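PDB 3NWG: microcompartments protein from Desulfitobacterium hafniense, which probably forms part of the protein shell of a bacterial microcompartment, as a subunit built from two tandem BMC domains. Local coordinates for residues 23-29 / 52-56; 70-74 / 106-110; 101-105 / 134-138. Numbering follows the deposited sequence.

In the fold
Contacts 1 and 3 lie inside the first and second BMC domain, on opposite sides of the chain's centre and about 25 Å apart between centres; contact 2 lies between them and joins the two domains. Contact 1 packs the end of helix 13-26 against helix 50-64 and is partly buried, with small residues and one serine-to-carbonyl hydrogen bond. Contact 2 is the least buried, although central in the chain, and apolar apart from a bridging water. Contact 3 is buried and held by backbone pairing within a sheet. V53 and Q54 of contact 1 touch I73 of contact 2, while L108, on the helix of contact 2, packs on F137 and V138 of contact 3.

Contact 1: residues 23-29 / 52-56; sequences MLKAAQV and AVQSS
In the first BMC domain, an alpha+beta fold, the C-terminal end of helix 13-26 and the turn into strand 29-36 pack against helix 50-64. The segment opens in the last turn of helix 13-26; A27 is extended (phi/psi -176/169°), Q28 centres an inverse gamma turn, and V29 is extended. Residues 52-56 are helical throughout. The register sets CA of M23 4.2 Å from CA of S56, and CA of A27 5.3 Å from CA of A52.

Small side chains allow this approach. A26 CB lies 3.7 Å from S56 CA, and A27 CB is 4.0 Å from A52 CB. V29, rotamer m, points toward the helix and spreads both methyls over it: CG1 is 3.9 Å from A52 CB and 4.3 Å from CG2 of V53 (t), while CG2 is 3.4 Å from S56 OG. Selenomethionine M23 (m, t, p) packs on V8, V44 and I46 of the central strands, and S56 on I46, so both helices cover the same sheet. S55 (m) turns its hydroxyl back to A51 O. S56 instead adopts t, which carries its hydroxyl across the interface, where OG donates a hydrogen bond to M23 O at 2.6 Å.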
# COMPACT_ATOMS: atom_id res chain seq x y z
N MSE A 23 -27.09 -9.02 9.79
CA MSE A 23 -26.38 -10.23 10.24
C MSE A 23 -25.58 -10.02 11.53
O MSE A 23 -25.60 -10.86 12.45
CB MSE A 23 -25.48 -10.73 9.12
CG MSE A 23 -26.28 -11.23 7.95
SE MSE A 23 -25.32 -11.52 6.28
CE MSE A 23 -24.41 -13.20 6.78
N LEU A 24 -24.89 -8.88 11.61
CA LEU A 24 -24.12 -8.55 12.80
C LEU A 24 -25.02 -8.31 14.00
O LEU A 24 -24.60 -8.55 15.15
CB LEU A 24 -23.28 -7.30 12.54
CG LEU A 24 -22.20 -7.50 11.50
CD1 LEU A 24 -21.57 -6.17 11.18
CD2 LEU A 24 -21.15 -8.53 11.98
N LYS A 25 -26.25 -7.85 13.74
CA LYS A 25 -27.14 -7.43 14.80
C LYS A 25 -27.96 -8.59 15.34
O LYS A 25 -28.44 -8.56 16.47
CB LYS A 25 -28.07 -6.33 14.30
CG LYS A 25 -27.41 -4.99 14.19
CD LYS A 25 -28.37 -3.95 13.68
CE LYS A 25 -27.70 -2.59 13.63
NZ LYS A 25 -28.44 -1.64 12.76
N ALA A 26 -28.09 -9.62 14.51
CA ALA A 26 -29.05 -10.68 14.73
C ALA A 26 -28.74 -11.54 15.96
O ALA A 26 -29.66 -12.09 16.57
CB ALA A 26 -29.17 -11.54 13.50
N ALA A 27 -27.46 -11.63 16.33
CA ALA A 27 -26.99 -12.61 17.30
C ALA A 27 -25.50 -12.36 17.53
O ALA A 27 -24.92 -11.56 16.81
CB ALA A 27 -27.22 -14.03 16.77
N GLN A 28 -24.90 -13.00 18.54
CA GLN A 28 -23.46 -12.86 18.80
C GLN A 28 -22.65 -13.63 17.76
O GLN A 28 -22.37 -14.82 17.92
CB GLN A 28 -23.06 -13.32 20.21
CG GLN A 28 -22.90 -12.18 21.30
CD GLN A 28 -22.05 -10.95 20.84
OE1 GLN A 28 -21.10 -11.07 20.03
NE2 GLN A 28 -22.40 -9.77 21.36
N VAL A 29 -22.31 -12.94 16.68
CA VAL A 29 -21.44 -13.49 15.64
C VAL A 29 -20.30 -12.50 15.37
O VAL A 29 -20.44 -11.30 15.63
CB VAL A 29 -22.19 -13.82 14.29
CG1 VAL A 29 -23.23 -14.94 14.49
CG2 VAL A 29 -22.83 -12.58 13.68
N ALA A 52 -26.40 -19.13 16.61
CA ALA A 52 -26.11 -17.72 16.36
C ALA A 52 -25.89 -17.46 14.87
O ALA A 52 -26.49 -16.54 14.30
CB ALA A 52 -24.92 -17.26 17.20
N VAL A 53 -25.08 -18.29 14.22
CA VAL A 53 -24.88 -18.20 12.78
C VAL A 53 -26.21 -18.43 12.02
O VAL A 53 -26.46 -17.79 10.99
CB VAL A 53 -23.78 -19.18 12.28
CG1 VAL A 53 -23.73 -19.26 10.76
CG2 VAL A 53 -22.42 -18.76 12.81
N GLN A 54 -27.07 -19.29 12.52
CA GLN A 54 -28.32 -19.53 11.82
C GLN A 54 -29.23 -18.31 11.83
O GLN A 54 -29.94 -18.06 10.85
CB GLN A 54 -29.07 -20.75 12.36
CG GLN A 54 -30.45 -20.92 11.73
CD GLN A 54 -30.38 -21.30 10.25
OE1 GLN A 54 -30.15 -22.47 9.93
NE2 GLN A 54 -30.57 -20.32 9.35
N SER A 55 -29.20 -17.56 12.93
CA SER A 55 -30.06 -16.38 13.06
C SER A 55 -29.52 -15.27 12.18
O SER A 55 -30.26 -14.59 11.45
CB SER A 55 -30.11 -15.90 14.50
OG SER A 55 -30.48 -16.95 15.37
N SER A 56 -28.20 -15.10 12.25
CA SER A 56 -27.49 -14.12 11.48
C SER A 56 -27.74 -14.33 9.98
O SER A 56 -28.10 -13.38 9.26
CB SER A 56 -26.02 -14.24 11.82
OG SER A 56 -25.27 -13.16 11.32

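Contact 2: residues 70-74 / 106-110; sequences DDFIL and ASLIV
Residues 70-74 form a beta strand, and helix 106-110 runs beside it almost parallel (8°), its axis 9.5 Å away at closest approach. CA of F72 is 6.5 Å from CA of A106, and CA of L74 is 7.3 Å from CA of V110.

D70 (chi1 t) points toward the helix. Its OD2 accepts a hydrogen bond from a water at 2.9 Å, and that water accepts one from A106 N at 3.0 Å. D71 (p) faces away and forms a salt bridge with K61. F72, chi1 t and chi2 78°, dominates: A106 CB sits over one ring face in a CH-pi contact, 4.1 Å from the centroid and 21° off the normal. I109 CG2 meets the ring edge 4.2 Å from F72 CE2, and V110 CG2 (chi1 t) comes within 3.6 Å of F72 CZ. I73 (m, t) points away; its side chain packs on helix 50-64. L74 (t, m) points toward the helix again, placing CB 4.2 Å from I109 CG2 and CD2 4.4 Å from V110 CG2.

D70, F72 and L74 also pair through their backbones with E9, L7 and I5 of strand 4-10. D71 and I73 face helix 50-64 of the first domain and the others helix 105-117 of the second, an intrachain interface between the two BMC domains of a probable microcompartment shell protein.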
# COMPACT_ATOMS: atom_id res chain seq x y z
N ASP A 70 -26.66 -16.61 -2.96
CA ASP A 70 -26.36 -17.82 -2.22
C ASP A 70 -26.27 -17.51 -0.72
O ASP A 70 -25.80 -16.43 -0.30
CB ASP A 70 -25.05 -18.44 -2.73
CG ASP A 70 -24.89 -19.92 -2.36
OD1 ASP A 70 -25.91 -20.61 -2.05
OD2 ASP A 70 -23.73 -20.40 -2.39
N ASP A 71 -26.74 -18.47 0.08
CA ASP A 71 -26.54 -18.48 1.53
C ASP A 71 -26.10 -19.88 1.89
O ASP A 71 -26.56 -20.85 1.29
CB ASP A 71 -27.84 -18.16 2.25
CG ASP A 71 -28.98 -19.11 1.86
OD1 ASP A 71 -29.54 -18.97 0.75
OD2 ASP A 71 -29.31 -20.01 2.67
N PHE A 72 -25.19 -20.00 2.85
CA PHE A 72 -24.60 -21.28 3.20
C PHE A 72 -24.16 -21.29 4.66
O PHE A 72 -23.72 -20.26 5.18
CB PHE A 72 -23.41 -21.57 2.27
CG PHE A 72 -22.60 -22.78 2.68
CD1 PHE A 72 -23.06 -24.06 2.41
CD2 PHE A 72 -21.40 -22.63 3.36
CE1 PHE A 72 -22.34 -25.18 2.79
CE2 PHE A 72 -20.66 -23.74 3.75
CZ PHE A 72 -21.13 -25.01 3.47
N ILE A 73 -24.26 -22.45 5.30
CA ILE A 73 -23.79 -22.65 6.67
C ILE A 73 -23.04 -23.97 6.84
O ILE A 73 -23.54 -25.03 6.44
CB ILE A 73 -24.95 -22.60 7.69
CG1 ILE A 73 -25.52 -21.18 7.81
CG2 ILE A 73 -24.48 -23.11 9.08
CD1 ILE A 73 -26.87 -21.14 8.44
N LEU A 74 -21.85 -23.89 7.43
CA LEU A 74 -21.05 -25.08 7.70
C LEU A 74 -20.77 -25.16 9.20
O LEU A 74 -19.97 -24.40 9.73
CB LEU A 74 -19.74 -25.06 6.89
CG LEU A 74 -18.84 -26.31 6.67
CD1 LEU A 74 -17.83 -26.50 7.78
CD2 LEU A 74 -19.62 -27.61 6.45
N ALA A 106 -18.74 -21.34 -1.20
CA ALA A 106 -19.28 -22.41 -0.37
C ALA A 106 -18.47 -23.70 -0.54
O ALA A 106 -17.97 -24.27 0.43
CB ALA A 106 -20.75 -22.65 -0.67
N SER A 107 -18.32 -24.15 -1.79
CA SER A 107 -17.54 -25.34 -2.06
C SER A 107 -16.11 -25.16 -1.56
O SER A 107 -15.53 -26.10 -1.02
CB SER A 107 -17.55 -25.69 -3.53
OG SER A 107 -17.26 -24.55 -4.29
N LEU A 108 -15.54 -23.97 -1.68
CA LEU A 108 -14.22 -23.79 -1.09
C LEU A 108 -14.22 -24.01 0.43
O LEU A 108 -13.35 -24.72 0.94
CB LEU A 108 -13.58 -22.45 -1.43
CG LEU A 108 -12.12 -22.60 -0.99
CD1 LEU A 108 -11.27 -23.27 -2.08
CD2 LEU A 108 -11.51 -21.31 -0.49
N ILE A 109 -15.17 -23.41 1.15
CA ILE A 109 -15.20 -23.58 2.59
C ILE A 109 -15.28 -25.05 2.93
O ILE A 109 -14.51 -25.53 3.77
CB ILE A 109 -16.35 -22.81 3.23
CG1 ILE A 109 -16.03 -21.31 3.24
CG2 ILE A 109 -16.61 -23.28 4.66
CD1 ILE A 109 -17.27 -20.43 3.25
N VAL A 110 -16.20 -25.77 2.27
CA VAL A 110 -16.36 -27.20 2.50
C VAL A 110 -15.02 -27.94 2.26
O VAL A 110 -14.61 -28.77 3.09
CB VAL A 110 -17.46 -27.81 1.60
CG1 VAL A 110 -17.35 -29.31 1.57
CG2 VAL A 110 -18.82 -27.42 2.08
O HOH W 1 -20.90 -19.91 -2.66

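Contact 3: residues 101-105 / 134-138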
# COMPACT_ATOMS: atom_id res chain seq x y z
N GLU A 101 -8.88 -25.38 -5.75
CA GLU A 101 -9.47 -24.21 -6.38
C GLU A 101 -10.86 -24.58 -6.89
O GLU A 101 -11.01 -25.53 -7.66
CB GLU A 101 -8.55 -23.72 -7.49
CG GLU A 101 -8.99 -22.50 -8.29
CD GLU A 101 -8.20 -22.38 -9.62
OE1 GLU A 101 -7.43 -23.31 -9.95
OE2 GLU A 101 -8.34 -21.37 -10.34
N THR A 102 -11.88 -23.84 -6.42
CA THR A 102 -13.29 -24.12 -6.72
C THR A 102 -13.99 -22.88 -7.29
O THR A 102 -13.52 -21.74 -7.10
CB THR A 102 -14.12 -24.61 -5.47
OG1 THR A 102 -14.24 -23.54 -4.53
CG2 THR A 102 -13.49 -25.80 -4.79
N PHE A 103 -15.12 -23.14 -7.95
CA PHE A 103 -15.94 -22.12 -8.61
C PHE A 103 -16.83 -21.30 -7.66
O PHE A 103 -17.35 -20.25 -8.05
CB PHE A 103 -16.81 -22.78 -9.70
CG PHE A 103 -16.06 -23.12 -10.97
CD1 PHE A 103 -15.54 -22.10 -11.79
CD2 PHE A 103 -15.89 -24.45 -11.37
CE1 PHE A 103 -14.85 -22.40 -12.96
CE2 PHE A 103 -15.19 -24.77 -12.56
CZ PHE A 103 -14.68 -23.74 -13.36
N SER A 104 -17.01 -21.77 -6.43
CA SER A 104 -17.88 -21.09 -5.45
C SER A 104 -17.22 -21.03 -4.08
O SER A 104 -16.45 -21.92 -3.71
CB SER A 104 -19.22 -21.81 -5.35
OG SER A 104 -19.20 -22.78 -4.31
N ILE A 105 -17.56 -19.99 -3.32
CA ILE A 105 -17.01 -19.80 -1.98
C ILE A 105 -17.50 -20.90 -1.03
O ILE A 105 -16.74 -21.35 -0.14
CB ILE A 105 -17.36 -18.41 -1.43
CG1 ILE A 105 -16.64 -17.32 -2.24
CG2 ILE A 105 -17.02 -18.30 0.07
CD1 ILE A 105 -17.14 -15.90 -2.01
N GLY A 134 -14.71 -15.49 -9.76
CA GLY A 134 -15.52 -16.03 -8.65
C GLY A 134 -14.79 -17.19 -7.99
O GLY A 134 -15.26 -17.76 -6.98
N LYS A 135 -13.65 -17.54 -8.59
CA LYS A 135 -12.80 -18.66 -8.16
C LYS A 135 -12.15 -18.38 -6.81
O LYS A 135 -11.61 -17.30 -6.58
CB LYS A 135 -11.69 -18.94 -9.19
CG LYS A 135 -12.14 -19.60 -10.50
CD LYS A 135 -10.96 -19.79 -11.44
CE LYS A 135 -11.38 -20.41 -12.76
NZ LYS A 135 -10.33 -20.30 -13.83
N SER A 136 -12.22 -19.36 -5.93
CA SER A 136 -11.59 -19.25 -4.64
C SER A 136 -10.58 -20.38 -4.54
O SER A 136 -10.67 -21.36 -5.29
CB SER A 136 -12.66 -19.35 -3.54
OG SER A 136 -13.68 -18.38 -3.72
N PHE A 137 -9.61 -20.25 -3.64
CA PHE A 137 -8.67 -21.32 -3.41
C PHE A 137 -8.08 -21.41 -2.01
O PHE A 137 -8.03 -20.42 -1.28
CB PHE A 137 -7.57 -21.34 -4.48
CG PHE A 137 -6.60 -20.20 -4.39
CD1 PHE A 137 -6.77 -19.08 -5.20
CD2 PHE A 137 -5.50 -20.28 -3.53
CE1 PHE A 137 -5.85 -18.02 -5.14
CE2 PHE A 137 -4.58 -19.23 -3.46
CZ PHE A 137 -4.74 -18.10 -4.26
N VAL A 138 -7.67 -22.62 -1.64
CA VAL A 138 -6.99 -22.89 -0.39
C VAL A 138 -5.63 -23.54 -0.66
O VAL A 138 -5.50 -24.37 -1.56
CB VAL A 138 -7.86 -23.75 0.59
CG1 VAL A 138 -8.21 -25.10 0.00
CG2 VAL A 138 -7.17 -23.92 1.95
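Two backbone hydrogen bonds join these segments, both between T102 and S136: T102 N donates to S136 O, and S136 N to T102 O, each at 3.0 Å. They define an antiparallel hydrogen-bonded pair with CA atoms 5.6 Å apart. The adjoining E101-F137 pair is non-hydrogen-bonded and closer, with CA atoms 4.2 Å apart. CA-H...O contacts reinforce the ladder, from E101 CA to S136 O and from K135 CA to T102 O, both 3.3 Å.

Past T102 the chain leaves the sheet. T102 takes rotamer p, and its OG1 donates to S104 O at 2.9 Å, bracing the turn in which S104 occupies the N-cap position of helix 105-117; S104 OG is hydrogen-bonded to S107 OG. G134, at phi/psi 92/-4°, has a backbone conformation that calls for glycine, since a CB would jam against the preceding carbonyl.

The E101 carboxylate reaches the K135 side chain, with OE2 3.3 Å from K135 CD; the distance from E101 OE2 to K135 NZ, 4.2 Å, is beyond a salt bridge. E101 OE2 accepts a hydrogen bond from N of I13 of a neighbouring subunit, so this end of the sheet also takes part in assembly. Packing completes the contact: F103 CE1 lies 4.0 Å from K135 CE, E101 CB is 4.0 Å from F137 CB, and I105 CG1 is 3.5 Å from S136 OG.

Within the second BMC domain, strands 96-102 and 136-142 are the central pair, flanked by 164-170 and 122-127, while L108 of helix 105-117 covers the face bearing T102 and S136.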